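Local coordinates for CRISPR-associated protein,CRISPR-associated endonuclease Cas9 (Corynebacterium diphtheriae, PDB 6JOO) that cuts invading DNA matched by its guide RNA in bacterial antiviral defence, here as an engineered Cas9 fusion bound to guide RNA and target DNA, at residues A[265-271]-A[345-350]; A[819-825]-A[846-852]; A[900-905]-A[921-926]. One frame throughout, in Å; residues are numbered along the deposited sequence.

Contact 1 (A[265-271]-A[345-350]); sequences DAFQRYR and PTHDTN. With nucleotides of chain B.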
# COMPACT_ATOMS: atom_id res chain seq x y z
N ASP A 265 3.10 14.86 32.49
CA ASP A 265 3.81 15.19 33.72
C ASP A 265 4.98 14.24 33.95
O ASP A 265 5.99 14.64 34.53
CB ASP A 265 2.85 15.17 34.91
CG ASP A 265 3.46 15.77 36.17
OD1 ASP A 265 4.41 15.18 36.72
OD2 ASP A 265 3.00 16.85 36.59
N ALA A 266 4.88 13.00 33.47
CA ALA A 266 6.00 12.08 33.57
C ALA A 266 7.20 12.59 32.78
O ALA A 266 8.26 12.87 33.34
CB ALA A 266 5.58 10.69 33.09
N PHE A 267 7.04 12.73 31.46
CA PHE A 267 8.17 13.07 30.59
C PHE A 267 8.71 14.46 30.92
O PHE A 267 9.93 14.66 30.95
CB PHE A 267 7.75 12.99 29.12
CG PHE A 267 8.85 13.38 28.16
CD1 PHE A 267 9.88 12.50 27.87
CD2 PHE A 267 8.84 14.63 27.55
CE1 PHE A 267 10.89 12.86 27.00
CE2 PHE A 267 9.85 14.98 26.67
CZ PHE A 267 10.87 14.10 26.40
N GLN A 268 7.82 15.42 31.14
CA GLN A 268 8.27 16.77 31.46
C GLN A 268 9.08 16.79 32.75
O GLN A 268 10.17 17.37 32.80
CB GLN A 268 7.07 17.71 31.54
CG GLN A 268 6.31 17.84 30.23
CD GLN A 268 6.98 18.79 29.25
OE1 GLN A 268 8.11 19.22 29.45
NE2 GLN A 268 6.26 19.13 28.18
N ARG A 269 8.58 16.13 33.80
CA ARG A 269 9.35 16.01 35.03
C ARG A 269 10.55 15.09 34.83
O ARG A 269 11.52 15.16 35.60
CB ARG A 269 8.47 15.51 36.17
N TYR A 270 10.50 14.22 33.82
CA TYR A 270 11.65 13.39 33.51
C TYR A 270 12.69 14.17 32.73
O TYR A 270 13.90 14.02 32.96
CB TYR A 270 11.22 12.16 32.72
CG TYR A 270 12.33 11.51 31.93
CD1 TYR A 270 13.13 10.53 32.49
CD2 TYR A 270 12.56 11.86 30.60
CE1 TYR A 270 14.15 9.93 31.77
CE2 TYR A 270 13.57 11.27 29.87
CZ TYR A 270 14.36 10.30 30.46
OH TYR A 270 15.36 9.71 29.73
N ARG A 271 12.25 15.02 31.79
CA ARG A 271 13.17 15.63 30.84
C ARG A 271 14.17 16.54 31.55
O ARG A 271 15.38 16.47 31.28
CB ARG A 271 12.39 16.41 29.78
CG ARG A 271 13.29 17.24 28.88
CD ARG A 271 12.57 17.71 27.63
NE ARG A 271 11.26 18.28 27.91
CZ ARG A 271 10.64 19.14 27.10
NH1 ARG A 271 11.23 19.55 25.99
NH2 ARG A 271 9.44 19.61 27.42
N PRO A 345 15.16 23.34 29.76
CA PRO A 345 13.81 22.81 29.59
C PRO A 345 12.93 23.15 30.79
O PRO A 345 13.39 23.64 31.82
CB PRO A 345 14.03 21.29 29.49
CG PRO A 345 15.50 21.06 29.90
CD PRO A 345 16.02 22.36 30.43
N THR A 346 11.63 22.88 30.62
CA THR A 346 10.63 23.24 31.62
C THR A 346 9.45 22.29 31.48
O THR A 346 9.32 21.57 30.49
CB THR A 346 10.17 24.70 31.45
OG1 THR A 346 11.25 25.50 30.93
CG2 THR A 346 9.74 25.28 32.77
N HIS A 347 8.58 22.30 32.49
CA HIS A 347 7.30 21.59 32.42
C HIS A 347 6.43 22.36 31.43
O HIS A 347 5.58 23.18 31.80
CB HIS A 347 6.66 21.49 33.80
CG HIS A 347 5.59 20.43 33.89
ND1 HIS A 347 4.67 20.21 32.89
CD2 HIS A 347 5.31 19.54 34.86
CE1 HIS A 347 3.86 19.23 33.25
NE2 HIS A 347 4.23 18.80 34.44
N ASP A 348 6.64 22.07 30.14
CA ASP A 348 6.10 22.92 29.08
C ASP A 348 4.58 22.88 29.03
O ASP A 348 3.93 23.90 28.78
CB ASP A 348 6.70 22.51 27.74
CG ASP A 348 8.02 23.21 27.44
OD1 ASP A 348 8.01 24.45 27.24
OD2 ASP A 348 9.06 22.52 27.43
N THR A 349 3.99 21.70 29.23
CA THR A 349 2.53 21.57 29.12
C THR A 349 1.82 22.41 30.18
O THR A 349 0.83 23.08 29.88
CB THR A 349 2.12 20.10 29.23
OG1 THR A 349 0.87 20.01 29.92
CG2 THR A 349 3.16 19.31 29.97
N ASN A 350 2.31 22.38 31.42
CA ASN A 350 1.66 23.15 32.48
C ASN A 350 1.77 24.65 32.22
O ASN A 350 0.82 25.40 32.47
CB ASN A 350 2.26 22.79 33.84
CG ASN A 350 1.75 21.46 34.36
OD1 ASN A 350 0.82 20.87 33.81
ND2 ASN A 350 2.35 20.98 35.45
P U B 6 13.12 16.20 24.21
OP1 U B 6 11.70 16.52 24.51
OP2 U B 6 13.47 15.47 22.96
O5' U B 6 13.92 17.57 24.21
C5' U B 6 13.92 18.40 23.06
C4' U B 6 15.27 19.05 22.86
O4' U B 6 16.32 18.08 23.07
C3' U B 6 15.53 19.58 21.46
O3' U B 6 14.95 20.86 21.25
C2' U B 6 17.05 19.58 21.38
O2' U B 6 17.59 20.72 22.04
C1' U B 6 17.40 18.33 22.19
N1 U B 6 17.59 17.14 21.34
C2 U B 6 18.72 17.07 20.53
O2 U B 6 19.56 17.95 20.48
N3 U B 6 18.82 15.93 19.78
C4 U B 6 17.94 14.87 19.76
O4 U B 6 18.17 13.90 19.03
C5 U B 6 16.80 15.01 20.62
C6 U B 6 16.68 16.11 21.36
P A B 5 14.39 10.35 24.55
OP1 A B 5 12.97 10.14 24.90
OP2 A B 5 14.87 10.07 23.16
O5' A B 5 14.78 11.85 24.90
C5' A B 5 14.55 12.37 26.20
C4' A B 5 15.24 13.70 26.39
O4' A B 5 16.67 13.52 26.38
C3' A B 5 14.99 14.74 25.31
O3' A B 5 13.74 15.40 25.45
C2' A B 5 16.19 15.66 25.47
O2' A B 5 16.01 16.53 26.58
C1' A B 5 17.29 14.66 25.82
N9 A B 5 18.05 14.24 24.62
C8 A B 5 17.94 13.07 23.92
N7 A B 5 18.77 13.00 22.90
C5 A B 5 19.45 14.20 22.94
C6 A B 5 20.47 14.74 22.13
N6 A B 5 20.98 14.11 21.07
N1 A B 5 20.94 15.97 22.44
C2 A B 5 20.42 16.60 23.50
N3 A B 5 19.47 16.20 24.34
C4 A B 5 19.02 14.98 23.99
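CB of Gln-268 lies over one face of the His-347 imidazole. It sits 3.8 Å from the centroid of that ring and 14° from the ring normal, which meets the geometry of a CH-pi contact. Asn-350 ND2 lies over the opposite face, and the polar partner is at the edge. There, NE2 of His-347 donates to OD2 of Asp-265 across 3.2 Å. The acceptor is nearly in the imidazole plane, but the donor reaches the carboxylate from above its plane. With CG beside the backbone N (chi1 -63°), Gln-268 CG lies 3.5 Å from the Thr-349 methyl CG2; the chain then bends about CB-CG, and its amide lies nearly parallel to the imidazole, 16° from its plane. Gln-268 OE1 faces the start of helix 348-355, where it accepts a weak bond from Asp-348 N at 3.3 Å; His-347 is the N-cap of that helix. One turn along helix 265-277, the aliphatic part of Arg-271 runs past Pro-345, and a bend late in its chain delivers NH2 to Asp-348 OD2, a salt bridge of 2.9 Å, the two chains crossing at about a right angle. NH1 of the same guanidinium lies 3.4 Å from OP1 of U6 of chain B, and Phe-267 turns its ring edge toward the same phosphate. Both segments belong to the alpha-helical lobe. The chemistry is consistent with Asp-348, at the start of helix 348-355, helping to position Arg-271 from the protein side, while the positive charge of Arg-271 probably helps to offset the RNA phosphate.

Contact 2 (A[819-825]-A[846-852]); sequences VDDELVV and RRWRVDG. With nucleotides of chain B; nucleotides of chain C.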
# COMPACT_ATOMS: atom_id res chain seq x y z
N VAL A 819 2.93 -15.07 -13.25
CA VAL A 819 3.91 -14.03 -13.56
C VAL A 819 5.13 -14.21 -12.67
O VAL A 819 5.01 -14.51 -11.47
CB VAL A 819 3.28 -12.64 -13.39
CG1 VAL A 819 4.36 -11.56 -13.26
CG2 VAL A 819 2.38 -12.33 -14.57
N ASP A 820 6.31 -14.04 -13.26
CA ASP A 820 7.61 -14.26 -12.63
C ASP A 820 7.95 -15.75 -12.50
O ASP A 820 8.82 -16.12 -11.70
CB ASP A 820 7.71 -13.57 -11.27
CG ASP A 820 7.94 -12.07 -11.40
OD1 ASP A 820 8.69 -11.69 -12.32
OD2 ASP A 820 7.37 -11.28 -10.61
N ASP A 821 7.29 -16.61 -13.26
CA ASP A 821 7.73 -17.99 -13.40
C ASP A 821 8.90 -18.06 -14.36
O ASP A 821 8.99 -17.30 -15.33
CB ASP A 821 6.59 -18.89 -13.89
CG ASP A 821 6.15 -19.90 -12.85
OD1 ASP A 821 6.97 -20.25 -11.98
OD2 ASP A 821 4.98 -20.35 -12.91
N GLU A 822 9.81 -18.98 -14.08
CA GLU A 822 11.02 -19.18 -14.86
C GLU A 822 10.82 -20.30 -15.87
O GLU A 822 10.35 -21.38 -15.51
CB GLU A 822 12.20 -19.50 -13.94
CG GLU A 822 13.45 -19.99 -14.67
CD GLU A 822 14.58 -20.34 -13.72
OE1 GLU A 822 14.46 -20.04 -12.51
OE2 GLU A 822 15.59 -20.91 -14.18
N LEU A 823 11.19 -20.04 -17.12
CA LEU A 823 11.11 -21.02 -18.18
C LEU A 823 12.49 -21.33 -18.73
O LEU A 823 13.37 -20.46 -18.77
CB LEU A 823 10.22 -20.54 -19.33
CG LEU A 823 8.79 -20.11 -19.04
CD1 LEU A 823 8.12 -19.70 -20.33
CD2 LEU A 823 8.03 -21.23 -18.35
N VAL A 824 12.67 -22.56 -19.18
CA VAL A 824 13.81 -22.96 -19.99
C VAL A 824 13.29 -23.24 -21.39
O VAL A 824 12.39 -24.07 -21.57
CB VAL A 824 14.54 -24.18 -19.41
CG1 VAL A 824 15.69 -24.59 -20.29
CG2 VAL A 824 15.03 -23.88 -18.01
N VAL A 825 13.82 -22.52 -22.38
CA VAL A 825 13.30 -22.54 -23.74
C VAL A 825 14.43 -22.82 -24.72
O VAL A 825 15.52 -22.25 -24.61
CB VAL A 825 12.60 -21.21 -24.10
CG1 VAL A 825 12.07 -21.25 -25.53
CG2 VAL A 825 11.48 -20.91 -23.11
N ARG A 846 18.50 -19.37 -23.14
CA ARG A 846 17.58 -20.47 -22.90
C ARG A 846 16.80 -20.34 -21.60
O ARG A 846 15.87 -21.12 -21.38
CB ARG A 846 18.34 -21.81 -22.92
CG ARG A 846 19.51 -21.89 -21.96
CD ARG A 846 20.38 -23.11 -22.25
NE ARG A 846 19.64 -24.36 -22.10
CZ ARG A 846 19.61 -25.08 -20.99
NH1 ARG A 846 18.92 -26.21 -20.94
NH2 ARG A 846 20.26 -24.67 -19.91
N ARG A 847 17.13 -19.37 -20.75
CA ARG A 847 16.40 -19.13 -19.51
C ARG A 847 15.60 -17.84 -19.64
O ARG A 847 16.18 -16.76 -19.79
CB ARG A 847 17.35 -19.06 -18.32
CG ARG A 847 18.09 -20.37 -18.03
CD ARG A 847 18.38 -20.53 -16.55
NE ARG A 847 19.37 -21.58 -16.30
CZ ARG A 847 19.08 -22.85 -16.06
NH1 ARG A 847 20.05 -23.72 -15.86
NH2 ARG A 847 17.81 -23.25 -16.02
N TRP A 848 14.27 -17.96 -19.57
CA TRP A 848 13.37 -16.84 -19.75
C TRP A 848 12.45 -16.71 -18.55
O TRP A 848 12.27 -17.66 -17.77
CB TRP A 848 12.54 -16.98 -21.03
CG TRP A 848 13.37 -16.98 -22.28
CD1 TRP A 848 14.07 -18.03 -22.80
CD2 TRP A 848 13.59 -15.88 -23.16
NE1 TRP A 848 14.71 -17.65 -23.95
CE2 TRP A 848 14.43 -16.33 -24.20
CE3 TRP A 848 13.15 -14.55 -23.18
CZ2 TRP A 848 14.85 -15.51 -25.24
CZ3 TRP A 848 13.57 -13.73 -24.22
CH2 TRP A 848 14.41 -14.21 -25.23
N ARG A 849 11.85 -15.53 -18.41
CA ARG A 849 10.96 -15.20 -17.31
C ARG A 849 9.61 -14.75 -17.85
O ARG A 849 9.53 -14.02 -18.84
CB ARG A 849 11.55 -14.10 -16.43
CG ARG A 849 10.67 -13.68 -15.27
CD ARG A 849 11.17 -12.40 -14.62
NE ARG A 849 11.40 -11.35 -15.60
CZ ARG A 849 12.58 -10.78 -15.83
NH1 ARG A 849 12.69 -9.83 -16.75
NH2 ARG A 849 13.65 -11.15 -15.13
N VAL A 850 8.54 -15.19 -17.19
CA VAL A 850 7.18 -14.85 -17.59
C VAL A 850 6.81 -13.52 -16.94
O VAL A 850 6.62 -13.44 -15.73
CB VAL A 850 6.19 -15.95 -17.18
CG1 VAL A 850 4.76 -15.54 -17.51
CG2 VAL A 850 6.56 -17.26 -17.87
N ASP A 851 6.71 -12.47 -17.76
CA ASP A 851 6.37 -11.14 -17.26
C ASP A 851 4.91 -10.77 -17.48
O ASP A 851 4.44 -9.82 -16.84
CB ASP A 851 7.27 -10.08 -17.92
CG ASP A 851 8.66 -10.04 -17.32
OD1 ASP A 851 8.80 -10.39 -16.13
OD2 ASP A 851 9.61 -9.66 -18.03
N GLY A 852 4.20 -11.48 -18.35
CA GLY A 852 2.80 -11.18 -18.59
C GLY A 852 2.18 -12.20 -19.52
O GLY A 852 2.87 -13.05 -20.10
P G B 77 5.09 -12.11 1.42
OP1 G B 77 4.12 -13.08 1.98
OP2 G B 77 6.49 -12.53 1.13
O5' G B 77 4.53 -11.49 0.06
C5' G B 77 3.22 -11.80 -0.41
C4' G B 77 3.24 -12.58 -1.71
O4' G B 77 3.99 -11.85 -2.72
C3' G B 77 3.86 -13.98 -1.65
O3' G B 77 3.13 -14.85 -2.50
C2' G B 77 5.25 -13.76 -2.23
O2' G B 77 5.84 -14.91 -2.79
C1' G B 77 4.96 -12.70 -3.29
N9 G B 77 6.11 -11.90 -3.68
C8 G B 77 7.06 -11.33 -2.87
N7 G B 77 7.97 -10.68 -3.54
C5 G B 77 7.59 -10.82 -4.87
C6 G B 77 8.18 -10.32 -6.06
O6 G B 77 9.20 -9.63 -6.17
N1 G B 77 7.46 -10.71 -7.19
C2 G B 77 6.32 -11.47 -7.18
N2 G B 77 5.76 -11.73 -8.37
N3 G B 77 5.76 -11.93 -6.08
C4 G B 77 6.44 -11.57 -4.97
P DG C 3 0.16 -8.56 -19.64
OP1 DG C 3 -0.24 -9.85 -19.02
OP2 DG C 3 1.35 -8.53 -20.51
O5' DG C 3 -1.06 -7.94 -20.48
C5' DG C 3 -2.41 -8.10 -20.04
C4' DG C 3 -3.31 -7.00 -20.60
O4' DG C 3 -2.55 -5.78 -20.73
C3' DG C 3 -3.90 -7.28 -21.98
O3' DG C 3 -5.24 -7.72 -21.83
C2' DG C 3 -3.86 -5.94 -22.71
C1' DG C 3 -2.94 -5.06 -21.86
N9 DG C 3 -1.73 -4.66 -22.57
C8 DG C 3 -0.49 -5.23 -22.46
N7 DG C 3 0.41 -4.66 -23.21
C5 DG C 3 -0.28 -3.64 -23.86
C6 DG C 3 0.17 -2.68 -24.79
O6 DG C 3 1.31 -2.54 -25.26
N1 DG C 3 -0.85 -1.83 -25.19
C2 DG C 3 -2.15 -1.90 -24.74
N2 DG C 3 -2.99 -0.99 -25.24
N3 DG C 3 -2.58 -2.79 -23.86
C4 DG C 3 -1.60 -3.63 -23.47
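Arg-849 and Asp-820 lie side by side and point the same way, the arginine on the face of the sheet that also carries Glu-822 and Arg-847, the aspartate in the loop leading to strand 822-824. From CB the arginine chain runs outward with CG opposite its own backbone N (chi1 179°), and CG lies near both Asp-821 O and Asp-820 OD1. The next carbon, CD, packs 3.5 Å from Asp-820 OD1. A turn about the CG-CD bond (chi3 51°) then swings the guanidinium to Asp-851, where NE donates to OD1 at 2.8 Å in a salt bridge, approaching on the syn side 24° out of the carboxylate plane. NH1 adds a weak bond to Asp-851 OD2, which also pairs with Arg-862, and NH2 ends near the like-charged Arg-567. Asp-820 is used differently: its OD2 accepts a hydrogen bond from N2 of G77 of chain B at 2.8 Å. Further along, Glu-822 OE2 and Arg-847 NH2 form a long ion pair of 3.7 Å, the glutamate being better served by Arg-906. Apolar contacts gather on the side of Leu-823 and Trp-848. Leu-823 CD1 meets Val-850 CG2 at 3.8 Å, and Val-825 CB meets Trp-848 CD1 at 3.7 Å. Leu-823 and Trp-848 form a hydrogen-bonded antiparallel pair (Leu-823 N to Trp-848 O, 2.7 Å), flanked by the non-hydrogen-bonded pairs Glu-822/Arg-849 and Val-824/Arg-847. Past the ladder, Gly-852 CA comes within 3.3 Å of OP1 of DG3 of chain C. Asp-851 and Gly-852 together face Arg-860, a classic beta bulge in the antiparallel sheet of the Cas9 C-terminal domain.

Contact 3 (A[900-905]-A[921-926]); sequences NVTVVR and PVTWKV. With nucleotides of chain B.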
# COMPACT_ATOMS: atom_id res chain seq x y z
N ASN A 900 10.48 -26.93 -26.52
CA ASN A 900 10.94 -27.85 -25.48
C ASN A 900 11.06 -27.12 -24.14
O ASN A 900 12.12 -27.04 -23.53
CB ASN A 900 12.27 -28.49 -25.89
CG ASN A 900 12.55 -29.77 -25.13
OD1 ASN A 900 11.65 -30.56 -24.86
ND2 ASN A 900 13.82 -29.98 -24.79
N VAL A 901 9.93 -26.58 -23.70
CA VAL A 901 9.87 -25.65 -22.58
C VAL A 901 9.67 -26.42 -21.28
O VAL A 901 8.86 -27.35 -21.21
CB VAL A 901 8.75 -24.61 -22.79
CG1 VAL A 901 8.65 -23.67 -21.60
CG2 VAL A 901 8.99 -23.83 -24.07
N THR A 902 10.41 -26.02 -20.25
CA THR A 902 10.29 -26.56 -18.90
C THR A 902 10.08 -25.42 -17.92
O THR A 902 10.82 -24.43 -17.94
CB THR A 902 11.54 -27.36 -18.51
OG1 THR A 902 11.87 -28.30 -19.54
CG2 THR A 902 11.31 -28.11 -17.21
N VAL A 903 9.06 -25.55 -17.08
CA VAL A 903 8.77 -24.57 -16.04
C VAL A 903 9.58 -24.93 -14.81
O VAL A 903 9.50 -26.05 -14.30
CB VAL A 903 7.26 -24.55 -15.73
CG1 VAL A 903 6.92 -23.45 -14.73
CG2 VAL A 903 6.46 -24.39 -17.00
N VAL A 904 10.37 -23.97 -14.31
CA VAL A 904 11.37 -24.23 -13.28
C VAL A 904 10.95 -23.51 -12.00
O VAL A 904 10.80 -22.28 -12.00
CB VAL A 904 12.77 -23.79 -13.73
CG1 VAL A 904 13.80 -24.09 -12.66
CG2 VAL A 904 13.13 -24.48 -15.03
N ARG A 905 10.77 -24.27 -10.93
CA ARG A 905 10.51 -23.73 -9.60
C ARG A 905 11.67 -24.11 -8.68
O ARG A 905 12.22 -25.21 -8.79
CB ARG A 905 9.19 -24.25 -9.02
CG ARG A 905 7.95 -23.50 -9.48
CD ARG A 905 7.63 -23.73 -10.95
NE ARG A 905 6.48 -22.94 -11.38
CZ ARG A 905 5.26 -23.44 -11.58
NH1 ARG A 905 4.27 -22.64 -11.98
NH2 ARG A 905 5.03 -24.73 -11.40
N PRO A 921 4.87 -25.27 -5.31
CA PRO A 921 5.06 -25.26 -6.77
C PRO A 921 6.26 -26.10 -7.17
O PRO A 921 7.31 -26.07 -6.52
CB PRO A 921 5.28 -23.78 -7.09
CG PRO A 921 4.55 -23.06 -6.01
CD PRO A 921 4.72 -23.91 -4.78
N VAL A 922 6.10 -26.87 -8.24
CA VAL A 922 7.08 -27.89 -8.62
C VAL A 922 7.43 -27.74 -10.10
O VAL A 922 6.62 -27.28 -10.91
CB VAL A 922 6.55 -29.31 -8.31
CG1 VAL A 922 6.29 -30.12 -9.58
CG2 VAL A 922 7.50 -30.02 -7.37
N THR A 923 8.67 -28.10 -10.43
CA THR A 923 9.15 -28.03 -11.80
C THR A 923 8.47 -29.10 -12.66
O THR A 923 8.39 -30.26 -12.27
CB THR A 923 10.67 -28.22 -11.85
OG1 THR A 923 11.31 -27.04 -11.34
CG2 THR A 923 11.15 -28.50 -13.27
N TRP A 924 7.96 -28.69 -13.82
CA TRP A 924 7.30 -29.60 -14.74
C TRP A 924 7.65 -29.21 -16.17
O TRP A 924 8.07 -28.09 -16.44
CB TRP A 924 5.77 -29.60 -14.54
CG TRP A 924 5.13 -28.26 -14.74
CD1 TRP A 924 5.19 -27.19 -13.89
CD2 TRP A 924 4.32 -27.86 -15.84
NE1 TRP A 924 4.47 -26.14 -14.41
CE2 TRP A 924 3.92 -26.53 -15.61
CE3 TRP A 924 3.89 -28.49 -17.01
CZ2 TRP A 924 3.12 -25.82 -16.50
CZ3 TRP A 924 3.09 -27.79 -17.90
CH2 TRP A 924 2.72 -26.47 -17.63
N LYS A 925 7.49 -30.17 -17.07
CA LYS A 925 7.86 -30.02 -18.47
C LYS A 925 6.60 -29.98 -19.33
O LYS A 925 5.71 -30.82 -19.18
CB LYS A 925 8.77 -31.16 -18.92
CG LYS A 925 9.26 -31.05 -20.35
CD LYS A 925 10.37 -32.05 -20.62
CE LYS A 925 11.07 -31.74 -21.93
NZ LYS A 925 12.31 -32.55 -22.12
N VAL A 926 6.54 -28.99 -20.22
CA VAL A 926 5.38 -28.82 -21.09
C VAL A 926 5.54 -29.79 -22.27
O VAL A 926 6.37 -29.58 -23.15
CB VAL A 926 5.25 -27.37 -21.58
CG1 VAL A 926 3.95 -27.17 -22.33
CG2 VAL A 926 5.35 -26.41 -20.41
P C B 78 1.98 -15.80 -1.90
OP1 C B 78 0.66 -15.33 -2.39
OP2 C B 78 2.21 -15.91 -0.44
O5' C B 78 2.29 -17.22 -2.56
C5' C B 78 3.61 -17.70 -2.68
C4' C B 78 3.64 -19.20 -2.86
O4' C B 78 4.98 -19.64 -3.13
C3' C B 78 3.20 -20.02 -1.67
O3' C B 78 1.79 -20.14 -1.60
C2' C B 78 3.90 -21.36 -1.88
O2' C B 78 3.10 -22.22 -2.68
C1' C B 78 5.15 -20.96 -2.68
N1 C B 78 6.40 -21.07 -1.91
C2 C B 78 7.50 -21.62 -2.56
O2 C B 78 7.37 -21.97 -3.75
N3 C B 78 8.68 -21.75 -1.91
C4 C B 78 8.78 -21.36 -0.64
N4 C B 78 9.95 -21.51 -0.02
C5 C B 78 7.66 -20.80 0.06
C6 C B 78 6.50 -20.68 -0.60
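Val-903 packs over the indole of Trp-924, with CB 3.8 Å from the centroid of the five-membered ring and CG2 3.6 Å from CE2. The tryptophan CG stands between its backbone N and carbonyl carbon (chi1 60°), which sets the ring alongside the valine, one face against it. This is the tight part. The other valine methyl, CG1, covers one face of the Arg-905 guanidinium and Pro-921 CB the opposite face, while NH2 donates in the guanidinium plane to Val-922 O at 3.0 Å. Asp-821 is the arginine's salt-bridge partner, and Arg-905 N donates to Thr-923 OG1 at 2.9 Å. At this arginine end, Pro-921 CD approaches O2' of C78 of chain B (3.1 Å). Toward the other end the contact opens to solvent: the extended Lys-925 chain passes Thr-902, and its CE comes to 3.2 Å from Asn-900 OD1, both residues being exposed. Within the C-terminal domain, strand 924-925 is one edge strand of the antiparallel sheet and strand 902-904 lies between it and strand 822-824; helix 892-898 covers Val-901 and Val-926 through Phe-896, and strand 811-817 meets Val-903 and Trp-924 through Leu-817 and Leu-814.

Contacts 2 and 3 are two joints of one antiparallel sheet, their centres 10 Å apart. Strands 822-824 and 902-904 are neighbours in it: Glu-822 O lies 2.9 Å from Val-904 N, a probable hydrogen bond, and Val-824 CG2 packs 3.6 Å from Val-904 CG2. Their RNA neighbours are consecutive too, G77 of chain B at contact 2 and C78 at contact 3, while contact 2 also borders DG3 of DNA chain C. Contact 1 belongs to the alpha-helical lobe, on the other side of the chain's centre, 61 Å from contact 2 and 65 Å from contact 3 between centres. It meets the same RNA at A5 and U6, so contacts about 45 Å or more apart at their nearest atoms lie on one guide.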